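Local coordinates for protein leucyl-trna synthetase (Plasmodium falciparum, PDB 5FOC) that probably joins leucine to its cognate tRNA with ATP and, through the editing domain seen here, probably removes wrongly attached amino acids, at residues A133-N137 with T230-I235; C257-D261 with S294-I298; E270-K274 with Q289-N293; T307-Y311 with L332-Q336. The protein carries 2 engineered substitutions. One frame throughout, in Å; residues are numbered along the deposited sequence.

In the fold
Interaction 2 touches or adjoins each of the other three contacts in the editing domain. Interaction 1 ties together two loops of the main sheet and touches interaction 2, whose centre is 9 Å away, through a K234–E295 salt bridge (NZ to OE1, 2.6 Å) and through G135 O to S294 OG (2.7 Å). Interaction 3 is nested within the chain loop closed by interaction 2, and N292 ND2 reaches N137 O of interaction 1 at 3.0 Å. Interaction 4 joins interaction 2 through S260 O to G308 N (3.0 Å) and D261 O to Q336 NE2 (2.8 Å). The segment 133-137 directly follows the threonine-rich peptide that borders the editing pocket in related synthetases.

Interaction 1: A133-N137 with T230-I235; sequences AYGQN and TNISKI
An ST turn, extended to an ST motif, shapes the loop 230-235 where it packs against a 3-10 turn, 133-135, in the editing domain. T230 (chi1 in p) accepts at OG1 from I232 N (3.0 Å), and S233 N donates to the same T230 OG1 (2.9 Å). The 3-10 turn has Q136 N bound to A133 O at 3.1 Å; Q136 turns extended (-61/125) and N137 (-112/-19) bends the chain again before strand 138-141. The backbones are closest at Y134 and S233 (CA atoms 4.1 Å apart), and one direct hydrogen bond joins them, K234 N to Y134 O at 3.0 Å. Y134, in t, offers its ring face to K234 CB (CH-pi, 3.8 Å from the centroid), while I232 O lies at the edge, 3.5 Å from Y134 CD1. K234 runs t, t and bends at chi3 (p, 82°), carrying NZ to a salt bridge with E295. A133 CB meets I232 CG2 at 3.8 Å, and I235 in p places CD1 4.2 Å from N137 CB. Q136, in t, t, gives NE2 to Y138 O; its OE1 takes a water (2.7 Å) that also donates to A133 O (2.8 Å) and accepts from T230 OG1 (2.6 Å). A second water donates to Y134 O and Q136 O (2.7 Å each) and accepts from I235 N (3.2 Å). S233, in p, donates from OG to I235 O at 2.6 Å.

Interaction 2: C257-D261 with S294-I298; sequences CVSSD and SESCI
Both segments are irregular loops that approach most closely at S260 and S296, with CA atoms 5.0 Å apart. After C257 leaves its strand, V258-D261 forms a type I beta turn with S259 (-69/-21) and S260 (-69/-37) at its corners, closed by D261 N to V258 O at 3.1 Å. Opposite it, 294-296 is extended and C297 (-100/-10) kinks the chain. S294, in t, points its OG into the turn, where it accepts from S260 N (3.2 Å) and lies 2.7 Å from S260 OG; S294 OG is also hydrogen-bonded to G135 O. D261, in m, turns its carboxylate to the other loop: OD1 accepts from S296 OG, in t, at 2.7 Å, and OD2 accepts from C297 N at 2.9 Å. A water donates to D261 OD1 and to I298 O, 2.7 Å from each. This buried polar junction fastens the turn leading from strand 254-257 into helix 263-274 to the loop before strand 298-299 of the editing domain.

Interaction 3: E270-K274 with Q289-N293; sequences EDIRK and QLKNN
Hydrogen bonds from one arginine dominate this contact between the last turn of helix 263-274 and the irregular segment 289-293. R273 (m, t, t, with chi4 at 165°) leaves the helix with its CA-to-CB bond sideways and stretches its guanidinium along the other backbone. Its NE donates to L290 O at 2.9 Å, and its NH2 reaches the same carbonyl at 3.1 Å, so that one oxygen accepts from two nitrogens on one edge of the guanidinium. NH2 has a second, weak bond to N292 O at 3.2 Å. Both acceptors lie near the guanidinium plane. They are main-chain carbonyls, on a backbone that turns at L290 (-98/15) and K291 (-109/20) and becomes extended from N292 (-77/135) onward.

The apolar part is small. I272, in m, t, and L290, also in m, t, point toward each other, with I272 CG2 and L290 CD2 3.9 Å apart, and both rest on L241 of the strand 238-242. R273 CG passes 4.4 Å from L290 CB. The CA atoms are closest at R273 and L290, 6.6 Å apart. N292 turns its side-chain amide to N237 O and N137 O.

Within the fold, the loop after helix 276-282 folds back on the C-terminal turn of helix 263-274, and the arginine bridges the two, beside the main sheet of the editing domain.

Interaction 4: T307-Y311 with L332-Q336; sequences TGKYY and LYKKQ
T307 opens its helix and at once faces the other one: with chi1 in p, its OG1 accepts from Q336 NE2 at 2.9 Å, the hydrogen bond that links the two helical segments, and lies 3.9 Å from L332 CD1. Q336 (m, t) has its CA-to-CB bond sideways; its amide reaches T307, and NE2 also serves D261 O. G308 lies alongside, its CA 4.5 Å from L332 CD2, its nearest atom on the second helix. One turn on from T307, Y311 N closes the helical turn on T307 O (3.0 Å) and the side chain of Y311, in m, points toward 332-336. Its CD2 meets L332 CD1 at 3.6 Å, the closest apolar contact, while its OH comes within 3.4 Å of K335 CE. K335 is extended to CE (t, t, t), and chi4 in p turns NZ to its salt bridge with E339. L332, in t, p, fits its branched end between T307, G308 and Y311.

The segments are both helical, with axes 11.9 Å apart at closest approach and their N-to-C directions at 135°, so they run roughly antiparallel but well splayed; the nearest CA atoms, those of Y311 and L332, are 8.0 Å apart. Helix 307-314 thus packs on helix 325-339, T263 at the start of helix 263-274 touches both Y311 and L332, and beyond the C-terminal end of helix 325-339 the chain enters strand 341-342, paired with 298-299.

Interaction 1: A133-N137 with T230-I235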
loop_
_atom_site.group_PDB
_atom_site.type_symbol
_atom_site.label_atom_id
_atom_site.label_comp_id
_atom_site.label_asym_id
_atom_site.label_seq_id
_atom_site.Cartn_x
_atom_site.Cartn_y
_atom_site.Cartn_z
ATOM N N ALA A 133 -8.006 4.821 8.239
ATOM C CA ALA A 133 -8.156 4.117 6.954
ATOM C C ALA A 133 -9.446 4.523 6.225
ATOM O O ALA A 133 -9.501 4.475 4.945
ATOM C CB ALA A 133 -8.128 2.630 7.138
ATOM N N TYR A 134 -10.489 4.866 6.967
ATOM C CA TYR A 134 -11.774 5.300 6.249
ATOM C C TYR A 134 -11.505 6.484 5.345
ATOM O O TYR A 134 -12.211 6.609 4.279
ATOM C CB TYR A 134 -12.845 5.650 7.269
ATOM C CG TYR A 134 -14.162 6.178 6.768
ATOM C CD1 TYR A 134 -15.059 5.304 6.187
ATOM C CD2 TYR A 134 -14.536 7.470 6.985
ATOM C CE1 TYR A 134 -16.322 5.747 5.775
ATOM C CE2 TYR A 134 -15.789 7.947 6.566
ATOM C CZ TYR A 134 -16.660 7.050 5.993
ATOM O OH TYR A 134 -17.882 7.462 5.577
ATOM N N GLY A 135 -10.588 7.380 5.701
ATOM C CA GLY A 135 -10.270 8.567 4.914
ATOM C C GLY A 135 -9.305 8.393 3.767
ATOM O O GLY A 135 -8.886 9.375 3.199
ATOM N N GLN A 136 -8.870 7.168 3.483
ATOM C CA GLN A 136 -7.860 6.937 2.473
ATOM C C GLN A 136 -8.379 7.420 1.096
ATOM O O GLN A 136 -9.472 6.994 0.726
ATOM C CB GLN A 136 -7.483 5.464 2.379
ATOM C CG GLN A 136 -6.296 5.235 1.484
ATOM C CD GLN A 136 -5.856 3.809 1.346
ATOM O OE1 GLN A 136 -6.313 2.941 2.079
ATOM N NE2 GLN A 136 -5.028 3.532 0.335
ATOM N N ASN A 137 -7.625 8.280 0.460
ATOM C CA ASN A 137 -8.011 8.785 -0.915
ATOM C C ASN A 137 -7.112 8.339 -2.040
ATOM O O ASN A 137 -7.502 8.374 -3.231
ATOM C CB ASN A 137 -8.301 10.292 -0.894
ATOM C CG ASN A 137 -7.174 11.154 -0.388
ATOM O OD1 ASN A 137 -6.336 10.684 0.435
ATOM N ND2 ASN A 137 -7.161 12.419 -0.763
ATOM N N THR A 230 -9.827 -0.424 -0.566
ATOM C CA THR A 230 -9.817 -1.303 0.623
ATOM C C THR A 230 -11.252 -1.561 1.060
ATOM O O THR A 230 -12.195 -0.884 0.532
ATOM C CB THR A 230 -9.086 -0.645 1.827
ATOM O OG1 THR A 230 -9.922 0.344 2.418
ATOM C CG2 THR A 230 -7.718 -0.085 1.427
ATOM N N ASN A 231 -11.492 -2.471 1.988
ATOM C CA ASN A 231 -12.845 -2.678 2.510
ATOM C C ASN A 231 -13.209 -1.728 3.656
ATOM O O ASN A 231 -14.274 -1.862 4.270
ATOM C CB ASN A 231 -13.048 -4.141 2.918
ATOM C CG ASN A 231 -13.075 -5.068 1.720
ATOM O OD1 ASN A 231 -13.646 -4.734 0.661
ATOM N ND2 ASN A 231 -12.506 -6.236 1.867
ATOM N N ILE A 232 -12.326 -0.763 3.927
ATOM C CA ILE A 232 -12.538 0.224 4.947
ATOM C C ILE A 232 -12.780 1.620 4.383
ATOM O O ILE A 232 -13.417 2.443 5.037
ATOM C CB ILE A 232 -11.308 0.259 5.930
ATOM C CG1 ILE A 232 -10.941 -1.150 6.336
ATOM C CG2 ILE A 232 -11.613 1.127 7.143
ATOM C CD1 ILE A 232 -9.549 -1.269 6.922
ATOM N N SER A 233 -12.251 1.913 3.201
ATOM C CA SER A 233 -12.241 3.269 2.674
ATOM C C SER A 233 -13.656 3.722 2.251
ATOM O O SER A 233 -14.432 2.909 1.712
ATOM C CB SER A 233 -11.280 3.365 1.494
ATOM O OG SER A 233 -11.615 2.488 0.419
ATOM N N LYS A 234 -13.958 4.973 2.548
ATOM C CA LYS A 234 -15.212 5.601 2.186
ATOM C C LYS A 234 -15.411 5.525 0.669
ATOM O O LYS A 234 -16.549 5.180 0.172
ATOM C CB LYS A 234 -15.228 7.073 2.607
ATOM C CG LYS A 234 -16.607 7.703 2.372
ATOM C CD LYS A 234 -16.744 9.108 2.863
ATOM C CE LYS A 234 -16.177 10.083 1.885
ATOM N NZ LYS A 234 -16.712 11.435 2.147
ATOM N N ILE A 235 -14.382 5.941 -0.071
ATOM C CA ILE A 235 -14.358 5.862 -1.559
ATOM C C ILE A 235 -13.534 4.690 -2.039
ATOM O O ILE A 235 -12.629 4.176 -1.307
ATOM C CB ILE A 235 -13.865 7.172 -2.215
ATOM C CG1 ILE A 235 -12.395 7.494 -1.890
ATOM C CG2 ILE A 235 -14.765 8.311 -1.818
ATOM C CD1 ILE A 235 -11.884 8.799 -2.436
HETATM O O HOH W 1 -8.446 2.187 3.617
HETATM O O HOH W 2 -11.981 7.295 1.648
#

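Interaction 2: C257-D261 with S294-I298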
loop_
_atom_site.group_PDB
_atom_site.type_symbol
_atom_site.label_atom_id
_atom_site.label_comp_id
_atom_site.label_asym_id
_atom_site.label_seq_id
_atom_site.Cartn_x
_atom_site.Cartn_y
_atom_site.Cartn_z
ATOM N N CYS A 257 -2.634 6.868 1.496
ATOM C CA CYS A 257 -2.660 8.296 1.512
ATOM C C CYS A 257 -3.937 8.674 2.255
ATOM O O CYS A 257 -5.045 8.300 1.817
ATOM C CB CYS A 257 -2.708 8.870 0.079
ATOM S SG CYS A 257 -2.891 10.649 0.062
ATOM N N VAL A 258 -3.812 9.358 3.398
ATOM C CA VAL A 258 -4.936 9.982 4.068
ATOM C C VAL A 258 -4.637 11.444 4.206
ATOM O O VAL A 258 -4.162 11.894 5.257
ATOM C CB VAL A 258 -5.282 9.380 5.450
ATOM C CG1 VAL A 258 -6.595 9.955 6.006
ATOM C CG2 VAL A 258 -5.378 7.892 5.357
ATOM N N SER A 259 -4.933 12.229 3.179
ATOM C CA SER A 259 -4.451 13.599 3.106
ATOM C C SER A 259 -5.070 14.550 4.123
ATOM O O SER A 259 -4.455 15.564 4.482
ATOM C CB SER A 259 -4.517 14.163 1.700
ATOM O OG SER A 259 -5.861 14.107 1.254
ATOM N N SER A 260 -6.229 14.194 4.652
ATOM C CA SER A 260 -6.865 14.986 5.692
ATOM C C SER A 260 -6.115 14.934 7.003
ATOM O O SER A 260 -6.120 15.914 7.690
ATOM C CB SER A 260 -8.301 14.513 5.953
ATOM O OG SER A 260 -8.369 13.131 6.178
ATOM N N ASP A 261 -5.568 13.764 7.310
ATOM C CA ASP A 261 -5.084 13.473 8.676
ATOM C C ASP A 261 -3.598 13.304 8.804
ATOM O O ASP A 261 -3.092 13.079 9.968
ATOM C CB ASP A 261 -5.755 12.218 9.140
ATOM C CG ASP A 261 -7.277 12.385 9.283
ATOM O OD1 ASP A 261 -7.748 13.511 9.573
ATOM O OD2 ASP A 261 -7.969 11.353 9.191
ATOM N N SER A 294 -10.367 13.304 0.950
ATOM C CA SER A 294 -10.080 12.455 2.109
ATOM C C SER A 294 -10.939 12.884 3.288
ATOM O O SER A 294 -10.816 14.006 3.729
ATOM C CB SER A 294 -8.642 12.670 2.436
ATOM O OG SER A 294 -8.322 11.988 3.679
ATOM N N GLU A 295 -11.843 12.021 3.747
ATOM C CA GLU A 295 -12.734 12.351 4.826
ATOM C C GLU A 295 -11.876 12.312 6.117
ATOM O O GLU A 295 -11.317 11.296 6.399
ATOM C CB GLU A 295 -13.852 11.339 4.948
ATOM C CG GLU A 295 -14.905 11.696 5.974
ATOM C CD GLU A 295 -15.826 12.804 5.526
ATOM O OE1 GLU A 295 -16.266 12.795 4.332
ATOM O OE2 GLU A 295 -16.091 13.689 6.375
ATOM N N SER A 296 -11.807 13.430 6.810
ATOM C CA SER A 296 -10.985 13.526 8.053
ATOM C C SER A 296 -11.605 12.650 9.132
ATOM O O SER A 296 -12.829 12.681 9.390
ATOM C CB SER A 296 -10.909 14.967 8.509
ATOM O OG SER A 296 -9.978 15.089 9.590
ATOM N N CYS A 297 -10.752 11.826 9.740
ATOM C CA CYS A 297 -11.150 10.863 10.770
ATOM C C CYS A 297 -10.867 11.341 12.209
ATOM O O CYS A 297 -11.418 10.759 13.117
ATOM C CB CYS A 297 -10.441 9.507 10.556
ATOM S SG CYS A 297 -10.915 8.776 8.957
ATOM N N ILE A 298 -10.125 12.434 12.324
ATOM C CA ILE A 298 -9.562 12.844 13.641
ATOM C C ILE A 298 -9.681 14.356 13.794
ATOM O O ILE A 298 -9.184 15.108 12.956
ATOM C CB ILE A 298 -8.074 12.443 13.828
ATOM C CG1 ILE A 298 -7.890 10.926 13.769
ATOM C CG2 ILE A 298 -7.563 12.895 15.230
ATOM C CD1 ILE A 298 -6.463 10.450 13.655
HETATM O O HOH W 3 -7.181 15.506 11.266
#

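Interaction 3: E270-K274 with Q289-N293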
loop_
_atom_site.group_PDB
_atom_site.type_symbol
_atom_site.label_atom_id
_atom_site.label_comp_id
_atom_site.label_asym_id
_atom_site.label_seq_id
_atom_site.Cartn_x
_atom_site.Cartn_y
_atom_site.Cartn_z
ATOM N N GLU A 270 -0.612 17.643 -2.488
ATOM C CA GLU A 270 -0.535 19.046 -2.881
ATOM C C GLU A 270 0.549 19.312 -3.943
ATOM O O GLU A 270 0.310 20.064 -4.858
ATOM C CB GLU A 270 -0.360 19.933 -1.644
ATOM C CG GLU A 270 -0.173 21.420 -1.899
ATOM C CD GLU A 270 -1.428 22.178 -2.298
ATOM O OE1 GLU A 270 -2.506 21.570 -2.499
ATOM O OE2 GLU A 270 -1.318 23.423 -2.419
ATOM N N ASP A 271 1.723 18.670 -3.834
ATOM C CA ASP A 271 2.801 18.830 -4.829
ATOM C C ASP A 271 2.369 18.230 -6.162
ATOM O O ASP A 271 2.596 18.802 -7.230
ATOM C CB ASP A 271 4.114 18.178 -4.350
ATOM C CG ASP A 271 4.914 19.065 -3.417
ATOM O OD1 ASP A 271 4.616 20.244 -3.231
ATOM O OD2 ASP A 271 5.850 18.545 -2.779
ATOM N N ILE A 272 1.715 17.073 -6.103
ATOM C CA ILE A 272 1.208 16.437 -7.326
ATOM C C ILE A 272 0.201 17.313 -8.032
ATOM O O ILE A 272 0.266 17.510 -9.265
ATOM C CB ILE A 272 0.653 15.029 -7.027
ATOM C CG1 ILE A 272 1.815 14.108 -6.615
ATOM C CG2 ILE A 272 -0.031 14.415 -8.241
ATOM C CD1 ILE A 272 1.408 12.781 -6.050
ATOM N N ARG A 273 -0.730 17.858 -7.264
ATOM C CA ARG A 273 -1.758 18.744 -7.787
ATOM C C ARG A 273 -1.135 19.994 -8.386
ATOM O O ARG A 273 -1.422 20.366 -9.516
ATOM C CB ARG A 273 -2.749 19.126 -6.703
ATOM C CG ARG A 273 -3.667 17.974 -6.343
ATOM C CD ARG A 273 -4.584 18.322 -5.203
ATOM N NE ARG A 273 -5.601 17.306 -5.060
ATOM C CZ ARG A 273 -6.399 17.126 -4.008
ATOM N NH1 ARG A 273 -6.288 17.860 -2.916
ATOM N NH2 ARG A 273 -7.303 16.150 -4.028
ATOM N N LYS A 274 -0.248 20.623 -7.645
ATOM C CA LYS A 274 0.441 21.835 -8.083
ATOM C C LYS A 274 1.262 21.636 -9.362
ATOM O O LYS A 274 1.348 22.529 -10.177
ATOM C CB LYS A 274 1.360 22.261 -6.931
ATOM C CG LYS A 274 2.162 23.525 -7.112
ATOM C CD LYS A 274 3.017 23.798 -5.874
ATOM C CE LYS A 274 2.201 24.030 -4.603
ATOM N NZ LYS A 274 3.129 24.416 -3.500
ATOM N N GLN A 289 -8.064 12.401 -12.153
ATOM C CA GLN A 289 -7.789 11.437 -11.087
ATOM C C GLN A 289 -7.281 12.090 -9.823
ATOM O O GLN A 289 -7.234 11.394 -8.828
ATOM C CB GLN A 289 -6.751 10.405 -11.534
ATOM C CG GLN A 289 -7.174 9.572 -12.730
ATOM C CD GLN A 289 -6.123 8.571 -13.131
ATOM O OE1 GLN A 289 -5.154 8.922 -13.781
ATOM N NE2 GLN A 289 -6.314 7.318 -12.761
ATOM N N LEU A 290 -6.952 13.384 -9.845
ATOM C CA LEU A 290 -6.257 14.014 -8.719
ATOM C C LEU A 290 -7.195 14.759 -7.791
ATOM O O LEU A 290 -6.744 15.534 -6.988
ATOM C CB LEU A 290 -5.189 14.964 -9.220
ATOM C CG LEU A 290 -4.221 14.396 -10.219
ATOM C CD1 LEU A 290 -3.254 15.467 -10.626
ATOM C CD2 LEU A 290 -3.455 13.234 -9.642
ATOM N N LYS A 291 -8.507 14.525 -7.898
ATOM C CA LYS A 291 -9.473 15.327 -7.137
ATOM C C LYS A 291 -10.151 14.576 -5.988
ATOM O O LYS A 291 -11.179 15.054 -5.496
ATOM C CB LYS A 291 -10.516 15.930 -8.074
ATOM C CG LYS A 291 -9.918 16.845 -9.139
ATOM C CD LYS A 291 -10.993 17.354 -10.119
ATOM C CE LYS A 291 -10.403 17.807 -11.444
ATOM N NZ LYS A 291 -9.232 18.719 -11.307
ATOM N N ASN A 292 -9.573 13.461 -5.509
ATOM C CA ASN A 292 -10.293 12.648 -4.529
ATOM C C ASN A 292 -10.193 13.359 -3.186
ATOM O O ASN A 292 -9.082 13.788 -2.775
ATOM C CB ASN A 292 -9.689 11.247 -4.346
ATOM C CG ASN A 292 -9.881 10.346 -5.519
ATOM O OD1 ASN A 292 -10.716 10.660 -6.449
ATOM N ND2 ASN A 292 -9.203 9.217 -5.530
ATOM N N ASN A 293 -11.319 13.443 -2.494
ATOM C CA ASN A 293 -11.414 13.980 -1.123
ATOM C C ASN A 293 -11.078 12.909 -0.120
ATOM O O ASN A 293 -11.486 11.754 -0.297
ATOM C CB ASN A 293 -12.858 14.436 -0.825
ATOM C CG ASN A 293 -12.985 15.184 0.497
ATOM O OD1 ASN A 293 -12.664 16.363 0.586
ATOM N ND2 ASN A 293 -13.423 14.492 1.531
#

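Interaction 4: T307-Y311 with L332-Q336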
loop_
_atom_site.group_PDB
_atom_site.type_symbol
_atom_site.label_atom_id
_atom_site.label_comp_id
_atom_site.label_asym_id
_atom_site.label_seq_id
_atom_site.Cartn_x
_atom_site.Cartn_y
_atom_site.Cartn_z
ATOM N N THR A 307 -6.347 18.103 10.209
ATOM C CA THR A 307 -5.137 18.500 10.867
ATOM C C THR A 307 -3.873 18.376 9.995
ATOM O O THR A 307 -2.869 19.066 10.253
ATOM C CB THR A 307 -4.959 17.783 12.259
ATOM O OG1 THR A 307 -4.854 16.379 12.092
ATOM C CG2 THR A 307 -6.136 18.062 13.173
ATOM N N GLY A 308 -3.898 17.519 8.982
ATOM C CA GLY A 308 -2.785 17.410 8.069
ATOM C C GLY A 308 -2.510 18.717 7.361
ATOM O O GLY A 308 -1.379 19.163 7.294
ATOM N N LYS A 309 -3.572 19.314 6.802
ATOM C CA LYS A 309 -3.503 20.627 6.177
ATOM C C LYS A 309 -3.133 21.700 7.216
ATOM O O LYS A 309 -2.314 22.569 6.949
ATOM C CB LYS A 309 -4.854 20.974 5.530
ATOM C CG LYS A 309 -4.880 22.303 4.786
ATOM C CD LYS A 309 -6.223 22.574 4.117
ATOM C CE LYS A 309 -6.207 24.006 3.642
ATOM N NZ LYS A 309 -7.432 24.489 2.981
ATOM N N TYR A 310 -3.776 21.659 8.374
ATOM C CA TYR A 310 -3.515 22.662 9.429
ATOM C C TYR A 310 -2.007 22.761 9.762
ATOM O O TYR A 310 -1.481 23.854 9.807
ATOM C CB TYR A 310 -4.318 22.360 10.701
ATOM C CG TYR A 310 -4.104 23.375 11.789
ATOM C CD1 TYR A 310 -4.884 24.525 11.869
ATOM C CD2 TYR A 310 -3.103 23.186 12.754
ATOM C CE1 TYR A 310 -4.669 25.475 12.867
ATOM C CE2 TYR A 310 -2.895 24.114 13.755
ATOM C CZ TYR A 310 -3.676 25.256 13.801
ATOM O OH TYR A 310 -3.455 26.161 14.816
ATOM N N TYR A 311 -1.335 21.627 9.971
ATOM C CA TYR A 311 0.127 21.637 10.276
ATOM C C TYR A 311 1.024 21.897 9.060
ATOM O O TYR A 311 2.094 22.492 9.205
ATOM C CB TYR A 311 0.555 20.400 11.070
ATOM C CG TYR A 311 0.027 20.515 12.475
ATOM C CD1 TYR A 311 0.666 21.348 13.431
ATOM C CD2 TYR A 311 -1.158 19.896 12.853
ATOM C CE1 TYR A 311 0.151 21.501 14.725
ATOM C CE2 TYR A 311 -1.661 20.019 14.165
ATOM C CZ TYR A 311 -1.021 20.839 15.092
ATOM O OH TYR A 311 -1.533 20.972 16.385
ATOM N N LEU A 332 2.764 15.419 15.168
ATOM C CA LEU A 332 1.330 15.261 14.879
ATOM C C LEU A 332 0.832 13.858 15.237
ATOM O O LEU A 332 -0.249 13.705 15.792
ATOM C CB LEU A 332 1.020 15.579 13.405
ATOM C CG LEU A 332 -0.426 15.393 12.978
ATOM C CD1 LEU A 332 -1.318 16.394 13.685
ATOM C CD2 LEU A 332 -0.535 15.535 11.448
ATOM N N TYR A 333 1.645 12.840 14.964
ATOM C CA TYR A 333 1.285 11.478 15.326
ATOM C C TYR A 333 0.976 11.351 16.812
ATOM O O TYR A 333 -0.032 10.778 17.209
ATOM C CB TYR A 333 2.391 10.528 14.892
ATOM C CG TYR A 333 2.310 9.106 15.380
ATOM C CD1 TYR A 333 1.561 8.143 14.732
ATOM C CD2 TYR A 333 3.067 8.708 16.501
ATOM C CE1 TYR A 333 1.523 6.837 15.183
ATOM C CE2 TYR A 333 3.048 7.391 16.970
ATOM C CZ TYR A 333 2.285 6.447 16.298
ATOM O OH TYR A 333 2.223 5.136 16.723
ATOM N N LYS A 334 1.899 11.889 17.640
ATOM C CA LYS A 334 1.758 11.800 19.122
ATOM C C LYS A 334 0.561 12.642 19.620
ATOM O O LYS A 334 -0.246 12.215 20.431
ATOM C CB LYS A 334 3.102 12.186 19.766
ATOM C CG LYS A 334 4.083 11.010 19.806
ATOM C CD LYS A 334 5.396 11.373 20.508
ATOM C CE LYS A 334 6.529 10.396 20.154
ATOM N NZ LYS A 334 7.005 10.494 18.736
ATOM N N LYS A 335 0.360 13.795 18.988
ATOM C CA LYS A 335 -0.731 14.666 19.375
ATOM C C LYS A 335 -2.092 14.053 19.046
ATOM O O LYS A 335 -2.998 14.064 19.854
ATOM C CB LYS A 335 -0.590 16.024 18.705
ATOM C CG LYS A 335 -1.505 17.084 19.275
ATOM C CD LYS A 335 -0.987 18.472 18.941
ATOM C CE LYS A 335 -1.925 19.559 19.430
ATOM N NZ LYS A 335 -1.897 19.735 20.905
ATOM N N GLN A 336 -2.261 13.584 17.807
ATOM C CA GLN A 336 -3.486 12.834 17.489
ATOM C C GLN A 336 -3.744 11.629 18.417
ATOM O O GLN A 336 -4.868 11.398 18.861
ATOM C CB GLN A 336 -3.427 12.356 16.040
ATOM C CG GLN A 336 -3.509 13.487 15.025
ATOM C CD GLN A 336 -3.408 12.955 13.609
ATOM O OE1 GLN A 336 -2.998 11.797 13.394
ATOM N NE2 GLN A 336 -3.763 13.795 12.628
#